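Local coordinates for malate dehydrogenase (Picrophilus torridus, PDB 4BGV), which probably catalyses the reversible, NAD-dependent oxidation of malate to oxaloacetate, a step of the tricarboxylic acid cycle, at residues K119-T124 and E243-D248; I238-E243 and R249-P254; C255-T260 and N283-I288. All coordinates share one frame; numbering follows the deposited sequence.

Contact 1 of 3, residues K119-T124 and E243-D248; sequences KIVVVT and ESIVND
Ile245, in the last turn of its helix, meets two residues of the strand 119-122. Its CG2 rests on the aliphatic chain of Lys119, 3.6 Å from CE and 4.0 Å from CG of that lysine, while the other branch carries CD1 between CG2 of Val121, at 4.0 Å, and CB of Lys119, at 4.1 Å. The side chains slide past one another in opposite directions. Lys119 can offer its methylenes in this way because its chain bends twice (chi2 75°, chi3 66°), curling round the CG2 methyl of the isoleucine before NZ leaves for a salt bridge with Asp77 and a weak hydrogen bond to the carbonyl of Lys282. The ammonium is thereby anchored beyond the contact, and the part of the lysine that meets the helix is hydrocarbon.

Further out, a Schellman motif ends the helix just past Ile245: Asp248, with positive phi, gives its N to Ile245 O in a weak bond, and Arg249 N reaches Ser244 O. The contact joins the NAD-binding domain to the C-terminal domain. Strand 119-122 runs into Val123 and Thr124, which by similarity bind NAD. On the sheet it lies between strands 78-81 and 145-147, and helix 232-246 packs against it, with Ile245 also touching Val78 and Val121 also meeting Met241 and Val242.

Contact 2 of 3, residues I238-E243 and R249-P254; sequences IAVMVE and RKRVIP
With chi1 at 76°, CG of Glu243 sits between its backbone N and carbonyl carbon, and the chain beyond it is extended; Arg249 bends at chi3, and together these torsions bring OE2 of Glu243 to 2.9 Å from NH1 of Arg249. The carboxylate comes to the edge of the guanidinium, near its plane, but the two planes are 51° apart and the N-H points poorly at the oxygen (128°), making a salt bridge whose hydrogen bond is weak.

A water ties the same oxygen to the second arginine. It donates to OE2 of Glu243 at 2.7 Å and to O of Val240, and accepts from NH1 of Arg251, lying in the plane of that guanidinium. Arg251, bent at chi2 and chi3, lays its CD over one face of the Arg249 guanidinium, and CD1 of Ile253 in turn covers a face of Arg251's own, 4.0 Å above the plane. CG2 of Val240 meets that CD1 methyl at 4.2 Å.

Glu243 OE2 also pairs with Arg24, while Arg249 reaches Asp56 of the second subunit and Arg251 reaches Asp171 of the third. One buried carboxylate among several arginines should stay ionised, and this charge network carries the helix-to-strand turn into the tetramer interface.

Contact 3 of 3, residues C255-T260 and N283-I288; sequences CAAYIT and NGVEKI
Strands 251-259 and 284-288 are the two outer strands of a three-stranded antiparallel sheet in the C-terminal domain, separated in it by strand 272-281. The axes of 255-259 and 284-288 pass 8.9 Å apart at 71°, consistent with a strongly twisted sheet, and their facing side chains meet directly.

Ala257 CB faces Val285 CG2 at 4.1 Å, where the backbones are nearest in register. At the other end, CD1 of Ile288 does double duty: it stands 3.5 Å from O of Tyr258 and 4.2 Å from CD1 of Ile259. With its CG1 anti to the carbonyl carbon and its chain extended at chi2, Ile288 puts its terminal methyl there, whereas Ile259 is bent at chi2 (-65°), and the two side chains meet at a slant. Helix 262-267 covers this end, His263 and Tyr267 touching Ile288 and Ser264 touching Ile259.

Within 283-288, Glu286 OE2 accepts from N of Asn283 in a nearly straight bond (164°), which ties the strand to the residue just before it; OE1 of Glu286 pairs with Lys250. No hydrogen bond joins the two segments; between them the contact is van der Waals packing of methyls, one of them set against the carbonyl of Tyr258.

All three contacts are buried, yet their chemistry follows their position. Contact 1 is a hydrocarbon seam between the two domains. Contact 2 is largely polar and faces other subunits of the tetramer. Contact 3 is again built mainly of methyls, lies within one sheet and meets no other chain. Contacts 1 and 2 share Glu243 and both use helix 232-246; Ser244 stitches them, its OG taking a hydrogen bond from Arg251 N. Contacts 2 and 3 share strand 251-259 and are linked by the Lys250-Glu286 salt bridge and by Met241 CE against Cys255 SG. Lys119 of contact 1 also packs on Gly284 of contact 3.

Contact 1 of 3, residues K119-T124 and E243-D248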
loop_
_atom_site.group_PDB
_atom_site.type_symbol
_atom_site.label_atom_id
_atom_site.label_comp_id
_atom_site.label_asym_id
_atom_site.label_seq_id
_atom_site.Cartn_x
_atom_site.Cartn_y
_atom_site.Cartn_z
ATOM N N LYS A 119 3.060 26.215 0.963
ATOM C CA LYS A 119 1.606 26.127 1.126
ATOM C C LYS A 119 1.330 25.733 2.580
ATOM O O LYS A 119 2.082 24.961 3.171
ATOM C CB LYS A 119 0.991 25.103 0.169
ATOM C CG LYS A 119 0.687 25.613 -1.255
ATOM C CD LYS A 119 1.941 25.764 -2.108
ATOM C CE LYS A 119 2.620 24.416 -2.394
ATOM N NZ LYS A 119 3.691 24.502 -3.449
ATOM N N ILE A 120 0.263 26.266 3.165
ATOM C CA ILE A 120 0.003 26.018 4.578
ATOM C C ILE A 120 -1.300 25.265 4.773
ATOM O O ILE A 120 -2.314 25.617 4.174
ATOM C CB ILE A 120 -0.081 27.350 5.379
ATOM C CG1 ILE A 120 1.007 28.329 4.905
ATOM C CG2 ILE A 120 -0.009 27.072 6.897
ATOM C CD1 ILE A 120 2.453 27.813 5.104
ATOM N N VAL A 121 -1.264 24.226 5.607
ATOM C CA VAL A 121 -2.476 23.522 6.045
ATOM C C VAL A 121 -2.647 23.781 7.535
ATOM O O VAL A 121 -1.854 23.309 8.359
ATOM C CB VAL A 121 -2.396 22.000 5.774
ATOM C CG1 VAL A 121 -3.581 21.276 6.424
ATOM C CG2 VAL A 121 -2.371 21.730 4.251
ATOM N N VAL A 122 -3.681 24.549 7.877
ATOM C CA VAL A 122 -3.895 24.972 9.259
ATOM C C VAL A 122 -4.899 24.049 9.937
ATOM O O VAL A 122 -5.981 23.824 9.410
ATOM C CB VAL A 122 -4.395 26.439 9.320
ATOM C CG1 VAL A 122 -4.537 26.904 10.766
ATOM C CG2 VAL A 122 -3.431 27.344 8.570
ATOM N N VAL A 123 -4.527 23.527 11.108
ATOM C CA VAL A 123 -5.318 22.519 11.814
ATOM C C VAL A 123 -5.941 23.055 13.101
ATOM O O VAL A 123 -7.042 22.664 13.479
ATOM C CB VAL A 123 -4.436 21.314 12.182
ATOM C CG1 VAL A 123 -5.179 20.319 13.110
ATOM C CG2 VAL A 123 -3.909 20.629 10.909
ATOM N N THR A 124 -5.213 23.929 13.780
ATOM C CA THR A 124 -5.676 24.542 15.027
ATOM C C THR A 124 -7.139 25.029 14.935
ATOM O O THR A 124 -7.491 25.794 14.037
ATOM C CB THR A 124 -4.740 25.715 15.404
ATOM O OG1 THR A 124 -3.368 25.282 15.333
ATOM C CG2 THR A 124 -5.035 26.225 16.812
ATOM N N GLU A 243 -1.084 15.595 1.056
ATOM C CA GLU A 243 -0.568 14.836 -0.086
ATOM C C GLU A 243 -1.198 15.323 -1.401
ATOM O O GLU A 243 -0.581 15.215 -2.469
ATOM C CB GLU A 243 -0.769 13.321 0.118
ATOM C CG GLU A 243 -2.192 12.866 -0.095
ATOM C CD GLU A 243 -2.407 11.400 0.243
ATOM O OE1 GLU A 243 -1.487 10.761 0.801
ATOM O OE2 GLU A 243 -3.501 10.893 -0.058
ATOM N N SER A 244 -2.412 15.870 -1.343
ATOM C CA SER A 244 -3.018 16.402 -2.565
ATOM C C SER A 244 -2.228 17.611 -3.065
ATOM O O SER A 244 -2.130 17.846 -4.273
ATOM C CB SER A 244 -4.499 16.778 -2.369
ATOM O OG SER A 244 -5.132 17.029 -3.628
ATOM N N ILE A 245 -1.682 18.396 -2.145
ATOM C CA ILE A 245 -0.801 19.504 -2.556
ATOM C C ILE A 245 0.542 18.989 -3.081
ATOM O O ILE A 245 0.953 19.294 -4.222
ATOM C CB ILE A 245 -0.520 20.476 -1.387
ATOM C CG1 ILE A 245 -1.829 21.053 -0.856
ATOM C CG2 ILE A 245 0.407 21.623 -1.846
ATOM C CD1 ILE A 245 -1.661 21.932 0.370
ATOM N N VAL A 246 1.225 18.212 -2.245
ATOM C CA VAL A 246 2.564 17.709 -2.563
ATOM C C VAL A 246 2.586 16.925 -3.867
ATOM O O VAL A 246 3.477 17.101 -4.713
ATOM C CB VAL A 246 3.119 16.841 -1.406
ATOM C CG1 VAL A 246 4.398 16.124 -1.808
ATOM C CG2 VAL A 246 3.355 17.716 -0.173
ATOM N N ASN A 247 1.598 16.064 -4.039
ATOM C CA ASN A 247 1.559 15.214 -5.215
ATOM C C ASN A 247 0.547 15.690 -6.254
ATOM O O ASN A 247 0.221 14.950 -7.190
ATOM C CB ASN A 247 1.297 13.771 -4.784
ATOM C CG ASN A 247 2.463 13.199 -4.011
ATOM O OD1 ASN A 247 3.614 13.529 -4.306
ATOM N ND2 ASN A 247 2.186 12.350 -3.025
ATOM N N ASP A 248 0.037 16.911 -6.059
ATOM C CA ASP A 248 -0.831 17.580 -7.043
ATOM C C ASP A 248 -2.005 16.675 -7.485
ATOM O O ASP A 248 -2.281 16.525 -8.678
ATOM C CB ASP A 248 0.025 18.009 -8.234
ATOM C CG ASP A 248 -0.678 18.992 -9.152
ATOM O OD1 ASP A 248 -1.490 19.811 -8.669
ATOM O OD2 ASP A 248 -0.390 18.952 -10.368
#

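Contact 2 of 3, residues I238-E243 and R249-P254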
loop_
_atom_site.group_PDB
_atom_site.type_symbol
_atom_site.label_atom_id
_atom_site.label_comp_id
_atom_site.label_asym_id
_atom_site.label_seq_id
_atom_site.Cartn_x
_atom_site.Cartn_y
_atom_site.Cartn_z
ATOM N N ILE A 238 -5.991 15.156 7.695
ATOM C CA ILE A 238 -5.021 16.194 7.383
ATOM C C ILE A 238 -4.060 15.711 6.298
ATOM O O ILE A 238 -3.778 16.435 5.330
ATOM C CB ILE A 238 -4.229 16.557 8.646
ATOM C CG1 ILE A 238 -5.155 17.215 9.680
ATOM C CG2 ILE A 238 -3.031 17.446 8.305
ATOM C CD1 ILE A 238 -4.575 17.128 11.101
ATOM N N ALA A 239 -3.563 14.486 6.451
ATOM C CA ALA A 239 -2.610 13.940 5.474
ATOM C C ALA A 239 -3.188 13.872 4.056
ATOM O O ALA A 239 -2.469 14.119 3.090
ATOM C CB ALA A 239 -2.105 12.572 5.917
ATOM N N VAL A 240 -4.473 13.543 3.908
ATOM C CA VAL A 240 -5.021 13.494 2.543
ATOM C C VAL A 240 -5.011 14.885 1.897
ATOM O O VAL A 240 -4.844 15.008 0.688
ATOM C CB VAL A 240 -6.423 12.825 2.454
ATOM C CG1 VAL A 240 -6.340 11.355 2.876
ATOM C CG2 VAL A 240 -7.456 13.586 3.266
ATOM N N MET A 241 -5.182 15.929 2.704
ATOM C CA MET A 241 -5.065 17.305 2.201
ATOM C C MET A 241 -3.617 17.625 1.819
ATOM O O MET A 241 -3.359 18.158 0.741
ATOM C CB MET A 241 -5.528 18.316 3.248
ATOM C CG MET A 241 -7.030 18.293 3.506
ATOM S SD MET A 241 -7.496 19.139 5.041
ATOM C CE MET A 241 -7.098 20.854 4.671
ATOM N N VAL A 242 -2.680 17.295 2.708
ATOM C CA VAL A 242 -1.270 17.592 2.454
ATOM C C VAL A 242 -0.754 16.875 1.192
ATOM O O VAL A 242 -0.074 17.475 0.340
ATOM C CB VAL A 242 -0.396 17.177 3.656
ATOM C CG1 VAL A 242 1.100 17.357 3.331
ATOM C CG2 VAL A 242 -0.803 17.969 4.917
ATOM N N GLU A 243 -1.084 15.595 1.056
ATOM C CA GLU A 243 -0.568 14.836 -0.086
ATOM C C GLU A 243 -1.198 15.323 -1.401
ATOM O O GLU A 243 -0.581 15.215 -2.469
ATOM C CB GLU A 243 -0.769 13.321 0.118
ATOM C CG GLU A 243 -2.192 12.866 -0.095
ATOM C CD GLU A 243 -2.407 11.400 0.243
ATOM O OE1 GLU A 243 -1.487 10.761 0.801
ATOM O OE2 GLU A 243 -3.501 10.893 -0.058
ATOM N N ARG A 249 -2.684 16.073 -6.509
ATOM C CA ARG A 249 -3.700 15.060 -6.784
ATOM C C ARG A 249 -5.018 15.636 -7.332
ATOM O O ARG A 249 -5.813 14.916 -7.957
ATOM C CB ARG A 249 -4.000 14.235 -5.523
ATOM C CG ARG A 249 -2.867 13.304 -5.060
ATOM C CD ARG A 249 -3.365 12.288 -4.031
ATOM N NE ARG A 249 -4.391 11.399 -4.577
ATOM C CZ ARG A 249 -5.047 10.479 -3.868
ATOM N NH1 ARG A 249 -4.785 10.316 -2.570
ATOM N NH2 ARG A 249 -5.973 9.715 -4.451
ATOM N N LYS A 250 -5.247 16.919 -7.079
ATOM C CA LYS A 250 -6.530 17.566 -7.382
ATOM C C LYS A 250 -7.711 16.890 -6.671
ATOM O O LYS A 250 -8.788 16.708 -7.265
ATOM C CB LYS A 250 -6.815 17.640 -8.897
ATOM C CG LYS A 250 -5.611 17.938 -9.803
ATOM C CD LYS A 250 -5.056 19.344 -9.639
ATOM C CE LYS A 250 -4.071 19.661 -10.778
ATOM N NZ LYS A 250 -3.183 20.841 -10.491
ATOM N N ARG A 251 -7.515 16.504 -5.415
ATOM C CA ARG A 251 -8.633 16.044 -4.593
ATOM C C ARG A 251 -9.656 17.169 -4.503
ATOM O O ARG A 251 -9.291 18.356 -4.505
ATOM C CB ARG A 251 -8.173 15.715 -3.162
ATOM C CG ARG A 251 -7.159 14.565 -3.033
ATOM C CD ARG A 251 -7.723 13.218 -3.505
ATOM N NE ARG A 251 -9.063 12.952 -2.992
ATOM C CZ ARG A 251 -9.323 12.346 -1.837
ATOM N NH1 ARG A 251 -8.328 11.954 -1.043
ATOM N NH2 ARG A 251 -10.588 12.155 -1.465
ATOM N N VAL A 252 -10.921 16.792 -4.376
ATOM C CA VAL A 252 -11.992 17.750 -4.139
ATOM C C VAL A 252 -12.592 17.439 -2.778
ATOM O O VAL A 252 -13.332 16.462 -2.607
ATOM C CB VAL A 252 -13.075 17.703 -5.241
ATOM C CG1 VAL A 252 -14.225 18.665 -4.907
ATOM C CG2 VAL A 252 -12.457 18.058 -6.591
ATOM N N ILE A 253 -12.237 18.276 -1.816
ATOM C CA ILE A 253 -12.586 18.092 -0.405
ATOM C C ILE A 253 -12.964 19.461 0.175
ATOM O O ILE A 253 -12.322 20.475 -0.141
ATOM C CB ILE A 253 -11.375 17.538 0.390
ATOM C CG1 ILE A 253 -10.902 16.195 -0.182
ATOM C CG2 ILE A 253 -11.700 17.382 1.889
ATOM C CD1 ILE A 253 -9.543 15.754 0.402
ATOM N N PRO A 254 -14.009 19.508 1.015
ATOM C CA PRO A 254 -14.326 20.783 1.670
ATOM C C PRO A 254 -13.248 21.166 2.672
ATOM O O PRO A 254 -12.899 20.367 3.541
ATOM C CB PRO A 254 -15.642 20.495 2.413
ATOM C CG PRO A 254 -16.154 19.225 1.830
ATOM C CD PRO A 254 -14.959 18.446 1.375
HETATM O O HOH W 1 -5.329 12.711 -0.979
#

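Contact 3 of 3, residues C255-T260 and N283-I288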
loop_
_atom_site.group_PDB
_atom_site.type_symbol
_atom_site.label_atom_id
_atom_site.label_comp_id
_atom_site.label_asym_id
_atom_site.label_seq_id
_atom_site.Cartn_x
_atom_site.Cartn_y
_atom_site.Cartn_z
ATOM N N CYS A 255 -12.720 22.376 2.536
ATOM C CA CYS A 255 -11.701 22.890 3.456
ATOM C C CYS A 255 -11.989 24.358 3.689
ATOM O O CYS A 255 -12.665 24.991 2.888
ATOM C CB CYS A 255 -10.305 22.786 2.832
ATOM S SG CYS A 255 -9.848 21.137 2.268
ATOM N N ALA A 256 -11.438 24.911 4.761
ATOM C CA ALA A 256 -11.552 26.348 4.979
ATOM C C ALA A 256 -10.702 27.048 3.921
ATOM O O ALA A 256 -9.500 26.788 3.787
ATOM C CB ALA A 256 -11.097 26.715 6.374
ATOM N N ALA A 257 -11.329 27.908 3.137
ATOM C CA ALA A 257 -10.604 28.581 2.067
ATOM C C ALA A 257 -11.025 30.034 1.969
ATOM O O ALA A 257 -12.130 30.394 2.374
ATOM C CB ALA A 257 -10.822 27.870 0.730
ATOM N N TYR A 258 -10.145 30.853 1.401
ATOM C CA TYR A 258 -10.369 32.284 1.295
ATOM C C TYR A 258 -11.369 32.598 0.188
ATOM O O TYR A 258 -11.158 32.217 -0.960
ATOM C CB TYR A 258 -9.038 32.959 0.984
ATOM C CG TYR A 258 -9.021 34.454 1.150
ATOM C CD1 TYR A 258 -9.187 35.034 2.403
ATOM C CD2 TYR A 258 -8.801 35.290 0.064
ATOM C CE1 TYR A 258 -9.142 36.408 2.568
ATOM C CE2 TYR A 258 -8.738 36.663 0.227
ATOM C CZ TYR A 258 -8.926 37.214 1.473
ATOM O OH TYR A 258 -8.884 38.576 1.631
ATOM N N ILE A 259 -12.445 33.298 0.541
ATOM C CA ILE A 259 -13.539 33.603 -0.388
ATOM C C ILE A 259 -13.448 35.051 -0.873
ATOM O O ILE A 259 -13.444 35.979 -0.055
ATOM C CB ILE A 259 -14.913 33.410 0.309
ATOM C CG1 ILE A 259 -14.954 32.068 1.044
ATOM C CG2 ILE A 259 -16.073 33.553 -0.702
ATOM C CD1 ILE A 259 -14.881 30.829 0.116
ATOM N N THR A 260 -13.345 35.241 -2.190
ATOM C CA THR A 260 -13.294 36.578 -2.788
ATOM C C THR A 260 -13.946 36.598 -4.149
ATOM O O THR A 260 -14.315 35.560 -4.682
ATOM C CB THR A 260 -11.863 37.068 -3.046
ATOM O OG1 THR A 260 -11.155 36.106 -3.839
ATOM C CG2 THR A 260 -11.146 37.309 -1.771
ATOM N N ASN A 283 -0.646 24.241 -6.290
ATOM C CA ASN A 283 -0.680 25.676 -6.018
ATOM C C ASN A 283 -1.546 26.050 -4.803
ATOM O O ASN A 283 -1.740 27.234 -4.515
ATOM C CB ASN A 283 -1.167 26.467 -7.246
ATOM C CG ASN A 283 -0.275 26.287 -8.465
ATOM O OD1 ASN A 283 -0.766 26.069 -9.572
ATOM N ND2 ASN A 283 1.029 26.384 -8.270
ATOM N N GLY A 284 -2.079 25.044 -4.112
ATOM C CA GLY A 284 -3.005 25.271 -3.012
ATOM C C GLY A 284 -4.446 25.131 -3.480
ATOM O O GLY A 284 -4.821 24.089 -4.033
ATOM N N VAL A 285 -5.256 26.167 -3.264
ATOM C CA VAL A 285 -6.636 26.157 -3.772
ATOM C C VAL A 285 -6.618 26.394 -5.274
ATOM O O VAL A 285 -6.243 27.479 -5.721
ATOM C CB VAL A 285 -7.496 27.249 -3.103
ATOM C CG1 VAL A 285 -8.896 27.287 -3.731
ATOM C CG2 VAL A 285 -7.595 26.978 -1.618
ATOM N N GLU A 286 -6.971 25.376 -6.061
ATOM C CA GLU A 286 -6.947 25.557 -7.515
ATOM C C GLU A 286 -8.302 25.890 -8.106
ATOM O O GLU A 286 -8.401 26.372 -9.237
ATOM C CB GLU A 286 -6.324 24.342 -8.185
ATOM C CG GLU A 286 -4.985 24.056 -7.540
ATOM C CD GLU A 286 -4.010 23.370 -8.443
ATOM O OE1 GLU A 286 -4.449 22.743 -9.436
ATOM O OE2 GLU A 286 -2.799 23.455 -8.144
ATOM N N LYS A 287 -9.346 25.637 -7.326
ATOM C CA LYS A 287 -10.706 25.973 -7.733
ATOM C C LYS A 287 -11.581 25.941 -6.501
ATOM O O LYS A 287 -11.415 25.086 -5.640
ATOM C CB LYS A 287 -11.244 24.967 -8.755
ATOM C CG LYS A 287 -12.652 25.326 -9.295
ATOM C CD LYS A 287 -13.104 24.358 -10.374
ATOM C CE LYS A 287 -14.519 24.680 -10.861
ATOM N NZ LYS A 287 -14.566 25.831 -11.801
ATOM N N ILE A 288 -12.500 26.892 -6.416
ATOM C CA ILE A 288 -13.570 26.823 -5.440
ATOM C C ILE A 288 -14.847 26.508 -6.197
ATOM O O ILE A 288 -15.206 27.210 -7.140
ATOM C CB ILE A 288 -13.734 28.149 -4.699
ATOM C CG1 ILE A 288 -12.553 28.363 -3.735
ATOM C CG2 ILE A 288 -15.038 28.155 -3.915
ATOM C CD1 ILE A 288 -12.489 29.753 -3.136
#